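Local atomic coordinates of protein, related to general stress protein 26(GS26) of B.subtilis (Clostridium acetobutylicum, PDB entry 2HQ7), a protein that is related to general stress protein 26 and belongs to the pyridoxamine 5'-phosphate oxidase family, and so probably binds a flavin such as FMN. Residues 12-23 against 34-45; 59-70 against 82-90. All coordinates share one frame; numbering follows the deposited sequence.

Interaction 1: 12-23 against 34-45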
loop_
_atom_site.group_PDB
_atom_site.type_symbol
_atom_site.label_atom_id
_atom_site.label_comp_id
_atom_site.label_asym_id
_atom_site.label_seq_id
_atom_site.Cartn_x
_atom_site.Cartn_y
_atom_site.Cartn_z
ATOM N N ASN B 12 -6.898 -4.517 -15.814
ATOM C CA ASN B 12 -5.722 -4.307 -16.667
ATOM C C ASN B 12 -5.496 -2.847 -16.971
ATOM O O ASN B 12 -4.354 -2.383 -16.917
ATOM C CB ASN B 12 -5.753 -5.122 -17.959
ATOM C CG ASN B 12 -4.871 -6.358 -17.880
ATOM O OD1 ASN B 12 -3.739 -6.353 -18.382
ATOM N ND2 ASN B 12 -5.365 -7.407 -17.207
ATOM N N GLU B 13 -6.570 -2.125 -17.280
ATOM C CA GLU B 13 -6.475 -0.684 -17.463
ATOM C C GLU B 13 -5.874 -0.085 -16.207
ATOM O O GLU B 13 -4.971 0.750 -16.282
ATOM C CB GLU B 13 -7.844 -0.047 -17.740
ATOM N N LEU B 14 -6.367 -0.522 -15.056
ATOM C CA LEU B 14 -5.861 -0.033 -13.772
ATOM C C LEU B 14 -4.367 -0.199 -13.663
ATOM O O LEU B 14 -3.655 0.741 -13.314
ATOM C CB LEU B 14 -6.518 -0.767 -12.610
ATOM C CG LEU B 14 -6.325 -0.136 -11.236
ATOM C CD1 LEU B 14 -6.265 1.411 -11.290
ATOM C CD2 LEU B 14 -7.462 -0.620 -10.325
ATOM N N VAL B 15 -3.895 -1.403 -13.960
ATOM C CA VAL B 15 -2.463 -1.687 -13.980
ATOM C C VAL B 15 -1.712 -0.789 -14.977
ATOM O O VAL B 15 -0.711 -0.137 -14.616
ATOM C CB VAL B 15 -2.207 -3.132 -14.332
ATOM C CG1 VAL B 15 -0.737 -3.331 -14.602
ATOM C CG2 VAL B 15 -2.727 -4.027 -13.201
ATOM N N GLU B 16 -2.228 -0.702 -16.202
ATOM C CA GLU B 16 -1.558 0.057 -17.254
ATOM C C GLU B 16 -1.518 1.548 -16.995
ATOM O O GLU B 16 -0.660 2.245 -17.522
ATOM C CB GLU B 16 -2.209 -0.211 -18.601
ATOM C CG GLU B 16 -1.826 -1.545 -19.233
ATOM C CD GLU B 16 -0.353 -1.610 -19.671
ATOM O OE1 GLU B 16 0.367 -0.590 -19.546
ATOM O OE2 GLU B 16 0.086 -2.689 -20.138
ATOM N N SER B 17 -2.424 2.043 -16.168
ATOM C CA SER B 17 -2.594 3.477 -16.035
ATOM C C SER B 17 -1.478 4.176 -15.261
ATOM O O SER B 17 -1.394 5.416 -15.297
ATOM C CB SER B 17 -3.957 3.812 -15.408
ATOM O OG SER B 17 -4.033 3.446 -14.037
ATOM N N SER B 18 -0.651 3.411 -14.546
ATOM C CA SER B 18 0.528 3.975 -13.860
ATOM C C SER B 18 1.718 3.008 -13.890
ATOM O O SER B 18 1.561 1.784 -13.912
ATOM C CB SER B 18 0.207 4.380 -12.408
ATOM O OG SER B 18 1.314 5.032 -11.790
ATOM N N LYS B 19 2.909 3.589 -13.904
ATOM C CA LYS B 19 4.132 2.811 -13.878
ATOM C C LYS B 19 4.533 2.467 -12.441
ATOM O O LYS B 19 5.490 1.717 -12.234
ATOM C CB LYS B 19 5.250 3.582 -14.597
ATOM C CG LYS B 19 4.915 3.946 -16.058
ATOM C CD LYS B 19 5.079 2.754 -17.017
ATOM C CE LYS B 19 4.436 3.014 -18.406
ATOM N NZ LYS B 19 2.943 2.752 -18.475
ATOM N N ILE B 20 3.801 3.018 -11.465
ATOM C CA ILE B 20 4.116 2.887 -10.032
ATOM C C ILE B 20 3.203 1.882 -9.377
ATOM O O ILE B 20 2.005 1.916 -9.573
ATOM C CB ILE B 20 3.944 4.231 -9.269
ATOM C CG1 ILE B 20 4.646 5.374 -10.006
ATOM C CG2 ILE B 20 4.518 4.133 -7.858
ATOM C CD1 ILE B 20 6.125 5.100 -10.273
ATOM N N VAL B 21 3.768 0.979 -8.598
ATOM C CA VAL B 21 2.959 0.018 -7.888
ATOM C C VAL B 21 3.359 0.055 -6.433
ATOM O O VAL B 21 4.548 0.169 -6.103
ATOM C CB VAL B 21 3.112 -1.433 -8.455
ATOM C CG1 VAL B 21 4.450 -1.927 -8.262
ATOM C CG2 VAL B 21 2.167 -2.367 -7.768
HETATM N N MSE B 22 2.366 -0.101 -5.570
HETATM C CA MSE B 22 2.584 -0.115 -4.129
HETATM C C MSE B 22 2.854 -1.548 -3.741
HETATM O O MSE B 22 2.058 -2.439 -4.078
HETATM C CB MSE B 22 1.337 0.277 -3.405
HETATM C CG MSE B 22 0.554 1.433 -3.924
HETATM SE SE MSE B 22 1.123 2.837 -2.860
HETATM C CE MSE B 22 2.575 3.330 -4.070
ATOM N N VAL B 23 3.924 -1.797 -3.017
ATOM C CA VAL B 23 4.308 -3.170 -2.728
ATOM C C VAL B 23 4.314 -3.373 -1.226
ATOM O O VAL B 23 5.097 -2.724 -0.506
ATOM C CB VAL B 23 5.701 -3.477 -3.238
ATOM C CG1 VAL B 23 6.087 -4.887 -2.843
ATOM C CG2 VAL B 23 5.786 -3.253 -4.711
ATOM N N ILE B 34 4.939 -0.852 3.381
ATOM C CA ILE B 34 4.560 -0.567 2.018
ATOM C C ILE B 34 5.603 0.358 1.429
ATOM O O ILE B 34 5.971 1.358 2.064
ATOM C CB ILE B 34 3.185 0.144 1.933
ATOM C CG1 ILE B 34 2.079 -0.743 2.501
ATOM C CG2 ILE B 34 2.868 0.518 0.490
ATOM C CD1 ILE B 34 0.668 -0.039 2.641
ATOM N N LYS B 35 6.050 0.022 0.216
ATOM C CA LYS B 35 6.921 0.866 -0.603
ATOM C C LYS B 35 6.408 0.974 -2.027
ATOM O O LYS B 35 5.854 0.010 -2.553
ATOM C CB LYS B 35 8.315 0.248 -0.662
ATOM C CG LYS B 35 9.371 1.200 -1.104
ATOM C CD LYS B 35 10.730 0.565 -0.922
ATOM C CE LYS B 35 11.851 1.467 -1.385
ATOM N NZ LYS B 35 13.168 0.876 -0.982
ATOM N N ALA B 36 6.606 2.142 -2.644
ATOM C CA ALA B 36 6.375 2.330 -4.082
ATOM C C ALA B 36 7.518 1.705 -4.907
ATOM O O ALA B 36 8.690 1.785 -4.542
ATOM C CB ALA B 36 6.201 3.814 -4.427
HETATM N N MSE B 37 7.151 0.984 -5.958
HETATM C CA MSE B 37 8.125 0.404 -6.873
HETATM C C MSE B 37 7.704 0.676 -8.283
HETATM O O MSE B 37 6.593 1.120 -8.522
HETATM C CB MSE B 37 8.255 -1.092 -6.642
HETATM C CG MSE B 37 9.009 -1.412 -5.395
HETATM SE SE MSE B 37 9.441 -3.300 -5.250
HETATM C CE MSE B 37 10.281 -3.656 -6.969
HETATM N N MSE B 38 8.613 0.463 -9.220
HETATM C CA MSE B 38 8.322 0.754 -10.619
HETATM C C MSE B 38 8.032 -0.557 -11.340
HETATM O O MSE B 38 8.718 -1.567 -11.129
HETATM C CB MSE B 38 9.479 1.536 -11.264
HETATM C CG MSE B 38 9.673 1.305 -12.762
HETATM SE SE MSE B 38 10.848 2.663 -13.584
HETATM C CE MSE B 38 9.516 4.129 -13.528
ATOM N N ARG B 39 6.967 -0.538 -12.122
ATOM C CA ARG B 39 6.580 -1.637 -12.954
ATOM C C ARG B 39 7.395 -1.559 -14.231
ATOM O O ARG B 39 7.220 -0.641 -15.023
ATOM C CB ARG B 39 5.099 -1.566 -13.322
ATOM C CG ARG B 39 4.678 -2.736 -14.225
ATOM C CD ARG B 39 3.232 -2.685 -14.634
ATOM N NE ARG B 39 2.857 -1.458 -15.323
ATOM C CZ ARG B 39 3.184 -1.150 -16.570
ATOM N NH1 ARG B 39 3.953 -1.938 -17.306
ATOM N NH2 ARG B 39 2.766 -0.012 -17.065
ATOM N N LEU B 40 8.286 -2.532 -14.413
ATOM C CA LEU B 40 9.051 -2.672 -15.637
ATOM C C LEU B 40 8.197 -3.380 -16.697
ATOM O O LEU B 40 8.210 -3.013 -17.860
ATOM C CB LEU B 40 10.321 -3.485 -15.376
ATOM C CG LEU B 40 11.327 -2.851 -14.436
ATOM C CD1 LEU B 40 12.501 -3.834 -14.162
ATOM C CD2 LEU B 40 11.853 -1.514 -14.882
ATOM N N LYS B 41 7.446 -4.385 -16.290
ATOM C CA LYS B 41 6.697 -5.195 -17.245
ATOM C C LYS B 41 5.620 -5.955 -16.517
ATOM O O LYS B 41 5.765 -6.266 -15.329
ATOM C CB LYS B 41 7.643 -6.210 -17.939
ATOM C CG LYS B 41 6.939 -7.161 -18.923
ATOM C CD LYS B 41 7.880 -8.085 -19.654
ATOM C CE LYS B 41 7.151 -8.786 -20.821
ATOM N NZ LYS B 41 7.013 -7.874 -21.973
ATOM N N HIS B 42 4.538 -6.265 -17.212
ATOM C CA HIS B 42 3.640 -7.260 -16.681
ATOM C C HIS B 42 3.048 -8.160 -17.738
ATOM O O HIS B 42 3.036 -7.813 -18.924
ATOM C CB HIS B 42 2.534 -6.602 -15.870
ATOM C CG HIS B 42 1.574 -5.815 -16.683
ATOM N ND1 HIS B 42 0.281 -6.230 -16.910
ATOM C CD2 HIS B 42 1.712 -4.628 -17.320
ATOM C CE1 HIS B 42 -0.340 -5.323 -17.650
ATOM N NE2 HIS B 42 0.511 -4.348 -17.922
ATOM N N ASP B 43 2.590 -9.330 -17.283
ATOM C CA ASP B 43 1.829 -10.245 -18.096
ATOM C C ASP B 43 0.422 -10.382 -17.524
ATOM O O ASP B 43 0.172 -11.193 -16.632
ATOM C CB ASP B 43 2.520 -11.607 -18.143
ATOM C CG ASP B 43 1.787 -12.608 -19.044
ATOM O OD1 ASP B 43 0.908 -12.192 -19.831
ATOM O OD2 ASP B 43 2.100 -13.812 -18.967
ATOM N N GLY B 44 -0.520 -9.618 -18.069
ATOM C CA GLY B 44 -1.844 -9.583 -17.490
ATOM C C GLY B 44 -1.782 -9.371 -15.991
ATOM O O GLY B 44 -1.047 -8.495 -15.531
ATOM N N LEU B 45 -2.541 -10.167 -15.237
ATOM C CA LEU B 45 -2.491 -10.123 -13.759
ATOM C C LEU B 45 -1.676 -11.256 -13.169
ATOM O O LEU B 45 -1.623 -11.436 -11.948
ATOM C CB LEU B 45 -3.885 -10.210 -13.161
ATOM C CG LEU B 45 -4.940 -9.235 -13.648
ATOM C CD1 LEU B 45 -6.207 -9.435 -12.848
ATOM C CD2 LEU B 45 -4.415 -7.843 -13.510
HETATM O O HOH W 1 1.276 -0.463 -12.902
#
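An antiparallel strand pair, 20-23 against 34-39, runs on into a polar cluster where Glu-16 and Val-15 of the preceding helix meet His-42 and Arg-39 of the same long strand. The pairing belongs to the hairpin of strands 20-26 and 32-43. Val-21 and Met-37 form a hydrogen-bonded pair, Val-21 O taking the N-H of Met-37 at 2.7 Å, and Val-23 with Lys-35 repeats the pattern. Lys-19 O extends the ladder, receiving Arg-39 N at 2.7 Å in an almost straight bond. On the face of Val-21, Val-23 and Met-37, Val-23 CG2 lies against the selenium of Met-37, a selenomethionine. On the other face Ala-36 CB touches both Ile-20 CG2 and Met-22 CE; Phe-78 and Tyr-71 of the second subunit pack on this side.

His-42 anchors the helix. Its chi1 of 69° turns one face of the ring to Val-15, whose CG1 stands 3.6 Å from the ring centroid, squarely over the face in a CH-pi contact. At the ring edge NE2 donates to Glu-16 OE2 (2.8 Å), reaching the oxygen from above the carboxylate plane. From the far side of the ring ND1 gives its hydrogen to Gly-44 O, 3.0 Å away and in the carbonyl plane, so two bonds fix the ring's rotation. The guanidinium of Arg-39 turns its face to Glu-16: OE1 is 3.5 Å from NH2, a salt bridge of charge alone. Arg-39 NE instead donates to a water that is hydrogen-bonded to Ser-18 O. With Lys-19 NZ 3.1 Å from Arg-39 NH2, the carboxylate of Glu-16 probably offsets part of the positive charge gathered here, and both histidine nitrogens act as donors, consistent with a protonated ring.

Interaction 2: 59-70 against 82-90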
loop_
_atom_site.group_PDB
_atom_site.type_symbol
_atom_site.label_atom_id
_atom_site.label_comp_id
_atom_site.label_asym_id
_atom_site.label_seq_id
_atom_site.Cartn_x
_atom_site.Cartn_y
_atom_site.Cartn_z
ATOM N N VAL B 59 16.523 -6.523 0.629
ATOM C CA VAL B 59 16.994 -7.774 0.044
ATOM C C VAL B 59 17.026 -8.885 1.072
ATOM O O VAL B 59 16.489 -9.960 0.835
ATOM C CB VAL B 59 18.385 -7.620 -0.581
ATOM C CG1 VAL B 59 18.938 -8.984 -0.985
ATOM C CG2 VAL B 59 18.317 -6.674 -1.764
ATOM N N GLU B 60 17.655 -8.615 2.206
ATOM C CA GLU B 60 17.691 -9.550 3.318
ATOM C C GLU B 60 16.292 -9.976 3.751
ATOM O O GLU B 60 16.081 -11.146 4.029
ATOM C CB GLU B 60 18.417 -8.935 4.510
ATOM C CG GLU B 60 19.935 -8.831 4.336
ATOM C CD GLU B 60 20.626 -8.093 5.499
ATOM O OE1 GLU B 60 19.929 -7.420 6.313
ATOM O OE2 GLU B 60 21.876 -8.183 5.582
ATOM N N ARG B 61 15.367 -9.020 3.836
ATOM C CA ARG B 61 13.971 -9.284 4.178
ATOM C C ARG B 61 13.271 -10.172 3.156
ATOM O O ARG B 61 12.568 -11.110 3.528
ATOM C CB ARG B 61 13.172 -7.979 4.318
ATOM C CG ARG B 61 11.596 -8.172 4.337
ATOM C CD ARG B 61 10.782 -6.852 4.299
ATOM N NE ARG B 61 11.441 -5.852 5.131
ATOM C CZ ARG B 61 11.194 -4.552 5.102
ATOM N NH1 ARG B 61 10.251 -4.039 4.312
ATOM N NH2 ARG B 61 11.900 -3.759 5.891
ATOM N N LEU B 62 13.403 -9.851 1.873
ATOM C CA LEU B 62 12.793 -10.686 0.832
ATOM C C LEU B 62 13.385 -12.098 0.764
ATOM O O LEU B 62 12.692 -13.054 0.422
ATOM C CB LEU B 62 12.901 -10.022 -0.516
ATOM C CG LEU B 62 12.038 -8.779 -0.623
ATOM C CD1 LEU B 62 12.218 -8.230 -2.029
ATOM C CD2 LEU B 62 10.558 -9.070 -0.260
ATOM N N LYS B 63 14.654 -12.219 1.119
ATOM C CA LYS B 63 15.314 -13.516 1.208
ATOM C C LYS B 63 14.704 -14.429 2.282
ATOM O O LYS B 63 14.631 -15.644 2.106
ATOM C CB LYS B 63 16.811 -13.325 1.503
ATOM C CG LYS B 63 17.657 -12.876 0.293
ATOM C CD LYS B 63 19.178 -12.960 0.561
ATOM C CE LYS B 63 19.993 -12.682 -0.718
ATOM N NZ LYS B 63 21.448 -12.428 -0.447
ATOM N N LYS B 64 14.283 -13.844 3.394
ATOM C CA LYS B 64 13.745 -14.586 4.514
ATOM C C LYS B 64 12.234 -14.715 4.405
ATOM O O LYS B 64 11.648 -15.632 4.949
ATOM C CB LYS B 64 14.082 -13.864 5.817
ATOM C CG LYS B 64 15.574 -13.590 6.033
ATOM C CD LYS B 64 16.262 -14.693 6.823
ATOM C CE LYS B 64 17.442 -14.172 7.637
ATOM N NZ LYS B 64 16.972 -13.253 8.711
ATOM N N ASN B 65 11.581 -13.765 3.732
ATOM C CA ASN B 65 10.133 -13.809 3.612
ATOM C C ASN B 65 9.736 -13.090 2.326
ATOM O O ASN B 65 9.864 -11.888 2.255
ATOM C CB ASN B 65 9.516 -13.144 4.836
ATOM C CG ASN B 65 8.024 -13.305 4.909
ATOM O OD1 ASN B 65 7.338 -13.445 3.901
ATOM N ND2 ASN B 65 7.508 -13.286 6.121
ATOM N N ASN B 66 9.302 -13.843 1.317
ATOM C CA ASN B 66 8.968 -13.302 -0.006
ATOM C C ASN B 66 7.477 -13.240 -0.290
ATOM O O ASN B 66 7.075 -13.108 -1.424
ATOM C CB ASN B 66 9.670 -14.114 -1.105
ATOM C CG ASN B 66 9.142 -15.536 -1.225
ATOM O OD1 ASN B 66 8.329 -15.986 -0.419
ATOM N ND2 ASN B 66 9.547 -16.217 -2.275
ATOM N N LYS B 67 6.661 -13.285 0.756
ATOM C CA LYS B 67 5.229 -13.147 0.633
ATOM C C LYS B 67 4.912 -11.665 0.594
ATOM O O LYS B 67 5.272 -10.880 1.491
ATOM C CB LYS B 67 4.526 -13.825 1.797
ATOM C CG LYS B 67 4.713 -15.367 1.835
ATOM C CD LYS B 67 3.878 -15.961 2.973
ATOM C CE LYS B 67 4.137 -17.464 3.088
ATOM N NZ LYS B 67 3.056 -18.162 3.814
ATOM N N ILE B 68 4.303 -11.262 -0.499
ATOM C CA ILE B 68 4.085 -9.869 -0.692
ATOM C C ILE B 68 2.701 -9.646 -1.255
ATOM O O ILE B 68 1.972 -10.584 -1.642
ATOM C CB ILE B 68 5.158 -9.203 -1.615
ATOM C CG1 ILE B 68 5.012 -9.642 -3.064
ATOM C CG2 ILE B 68 6.582 -9.417 -1.115
ATOM C CD1 ILE B 68 5.483 -8.559 -4.025
ATOM N N CYS B 69 2.349 -8.386 -1.352
ATOM C CA CYS B 69 1.207 -8.038 -2.151
ATOM C C CYS B 69 1.483 -6.770 -2.920
ATOM O O CYS B 69 2.338 -5.958 -2.550
ATOM C CB CYS B 69 -0.033 -7.920 -1.301
ATOM S SG CYS B 69 -0.185 -6.382 -0.476
ATOM N N LEU B 70 0.809 -6.645 -4.036
ATOM C CA LEU B 70 0.839 -5.404 -4.858
ATOM C C LEU B 70 -0.487 -4.704 -4.771
ATOM O O LEU B 70 -1.540 -5.361 -4.707
ATOM C CB LEU B 70 1.093 -5.729 -6.334
ATOM C CG LEU B 70 2.355 -6.503 -6.755
ATOM C CD1 LEU B 70 2.537 -6.443 -8.297
ATOM C CD2 LEU B 70 3.532 -5.915 -6.119
HETATM N N MSE B 82 -5.838 -5.371 -5.599
HETATM C CA MSE B 82 -4.745 -5.952 -4.838
HETATM C C MSE B 82 -4.459 -7.342 -5.340
HETATM O O MSE B 82 -5.377 -8.144 -5.500
HETATM C CB MSE B 82 -5.088 -6.057 -3.355
HETATM C CG MSE B 82 -4.097 -6.926 -2.591
HETATM SE SE MSE B 82 -4.569 -7.339 -0.793
HETATM C CE MSE B 82 -5.957 -8.727 -0.930
ATOM N N LEU B 83 -3.172 -7.649 -5.513
ATOM C CA LEU B 83 -2.749 -8.979 -5.907
ATOM C C LEU B 83 -1.831 -9.491 -4.846
ATOM O O LEU B 83 -0.969 -8.738 -4.363
ATOM C CB LEU B 83 -2.002 -8.963 -7.235
ATOM C CG LEU B 83 -2.781 -8.382 -8.420
ATOM C CD1 LEU B 83 -1.810 -8.160 -9.609
ATOM C CD2 LEU B 83 -3.983 -9.252 -8.857
ATOM N N VAL B 84 -1.982 -10.775 -4.525
ATOM C CA VAL B 84 -1.238 -11.446 -3.474
ATOM C C VAL B 84 -0.425 -12.605 -4.066
ATOM O O VAL B 84 -0.899 -13.344 -4.937
ATOM C CB VAL B 84 -2.192 -11.966 -2.381
ATOM C CG1 VAL B 84 -1.405 -12.877 -1.353
ATOM C CG2 VAL B 84 -2.860 -10.832 -1.716
ATOM N N GLY B 85 0.800 -12.760 -3.591
ATOM C CA GLY B 85 1.759 -13.653 -4.235
ATOM C C GLY B 85 3.127 -13.575 -3.620
ATOM O O GLY B 85 3.260 -13.130 -2.506
ATOM N N THR B 86 4.129 -14.069 -4.353
ATOM C CA THR B 86 5.504 -14.123 -3.901
ATOM C C THR B 86 6.431 -13.522 -4.939
ATOM O O THR B 86 6.153 -13.532 -6.138
ATOM C CB THR B 86 5.983 -15.575 -3.718
ATOM O OG1 THR B 86 5.793 -16.250 -4.951
ATOM C CG2 THR B 86 5.215 -16.278 -2.650
ATOM N N ILE B 87 7.560 -13.035 -4.470
ATOM C CA ILE B 87 8.453 -12.248 -5.296
ATOM C C ILE B 87 9.853 -12.873 -5.254
ATOM O O ILE B 87 10.256 -13.403 -4.234
ATOM C CB ILE B 87 8.465 -10.814 -4.789
ATOM C CG1 ILE B 87 8.974 -9.866 -5.867
ATOM C CG2 ILE B 87 9.269 -10.716 -3.474
ATOM C CD1 ILE B 87 8.489 -8.458 -5.696
ATOM N N GLU B 88 10.577 -12.843 -6.373
ATOM C CA GLU B 88 11.972 -13.269 -6.352
ATOM C C GLU B 88 12.846 -12.179 -6.966
ATOM O O GLU B 88 12.409 -11.477 -7.884
ATOM C CB GLU B 88 12.138 -14.596 -7.071
ATOM C CG GLU B 88 12.103 -14.531 -8.553
ATOM C CD GLU B 88 12.873 -15.702 -9.205
ATOM O OE1 GLU B 88 14.119 -15.784 -9.034
ATOM O OE2 GLU B 88 12.231 -16.515 -9.904
ATOM N N ILE B 89 14.057 -12.025 -6.445
ATOM C CA ILE B 89 15.022 -11.042 -6.960
ATOM C C ILE B 89 15.704 -11.667 -8.141
ATOM O O ILE B 89 16.180 -12.768 -8.047
ATOM C CB ILE B 89 16.116 -10.698 -5.923
ATOM C CG1 ILE B 89 15.516 -10.013 -4.683
ATOM C CG2 ILE B 89 17.228 -9.819 -6.548
ATOM C CD1 ILE B 89 16.389 -10.182 -3.395
ATOM N N LEU B 90 15.788 -10.944 -9.244
ATOM C CA LEU B 90 16.516 -11.441 -10.401
ATOM C C LEU B 90 17.929 -10.866 -10.461
ATOM O O LEU B 90 18.144 -9.692 -10.790
ATOM C CB LEU B 90 15.766 -11.115 -11.679
ATOM C CG LEU B 90 14.333 -11.609 -11.805
ATOM C CD1 LEU B 90 13.788 -11.128 -13.164
ATOM C CD2 LEU B 90 14.276 -13.131 -11.685
HETATM O O HOH W 2 12.989 -13.958 -2.633
#
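With chi1 at 70°, Ile-68 places CG1 between its backbone N and carbonyl carbon and sends CD1 across to Ile-87, whose own CG1 is anti to its N (-160°). The two side chains cross at about a right angle, and their CD1 atoms are 3.4 Å apart, tighter than usual for carbons. The same torsion of Ile-87 directs CG2 to the helix side, where it touches Ile-68 CG2 and, at 3.8 Å, Leu-62 CD2. One turn earlier in the helix, Val-59 CG1 meets Ile-89 CD1 at 3.7 Å. A water reinforces this join by donating to both Leu-62 O and Ile-87 O.

Beyond the helix, the backbones of 66-70 and 83-87 pair in antiparallel fashion. Asn-66 O accepts the N-H of Ile-87, while the Asn-66 side chain runs alongside Thr-86, OD1 lying near the CG2 methyl. An Asx turn precedes the strand: Asn-65 OD1 takes the hydrogen of Lys-67 N at 3.2 Å. Ile-68 then bonds to Gly-85 in both directions, its N 2.9 Å from Gly-85 O, and Leu-70 does the same with Leu-83. On the face of Cys-69 and Val-84, Cys-69 CB rests on Val-84 CG2 at 4.1 Å; Ile-34 and Tyr-31 of the second subunit pack on these two residues respectively. Phe-122 of strand 117-131 covers Ile-68 and Leu-70 on the opposite face. This is a beta hairpin of a curled antiparallel sheet, with the preceding helix laid against its far end, consistent with the split-barrel fold of flavin-binding proteins related to pyridoxamine 5'-phosphate oxidase.

From the N terminus, helix 5-16 leads into strand 20-26, and interaction 1 closes the first hairpin when strand 32-43 returns beside it. After strand 47-53 the chain enters helix 56-64, and interaction 2 closes a second hairpin between strands 67-74 and 79-90. The two loops follow in series, neither nested nor crossed. They are joined through the sheet, where strands 20-26 and 67-74 are neighbours: Val-23 CG2 packs on Leu-70 CD2 at 3.8 Å, and Val-23 CG1 on Ile-68 CD1 at 3.9 Å. Their centres are about 15 Å apart, and both contacts reach the second subunit, tying each hairpin to the dimer.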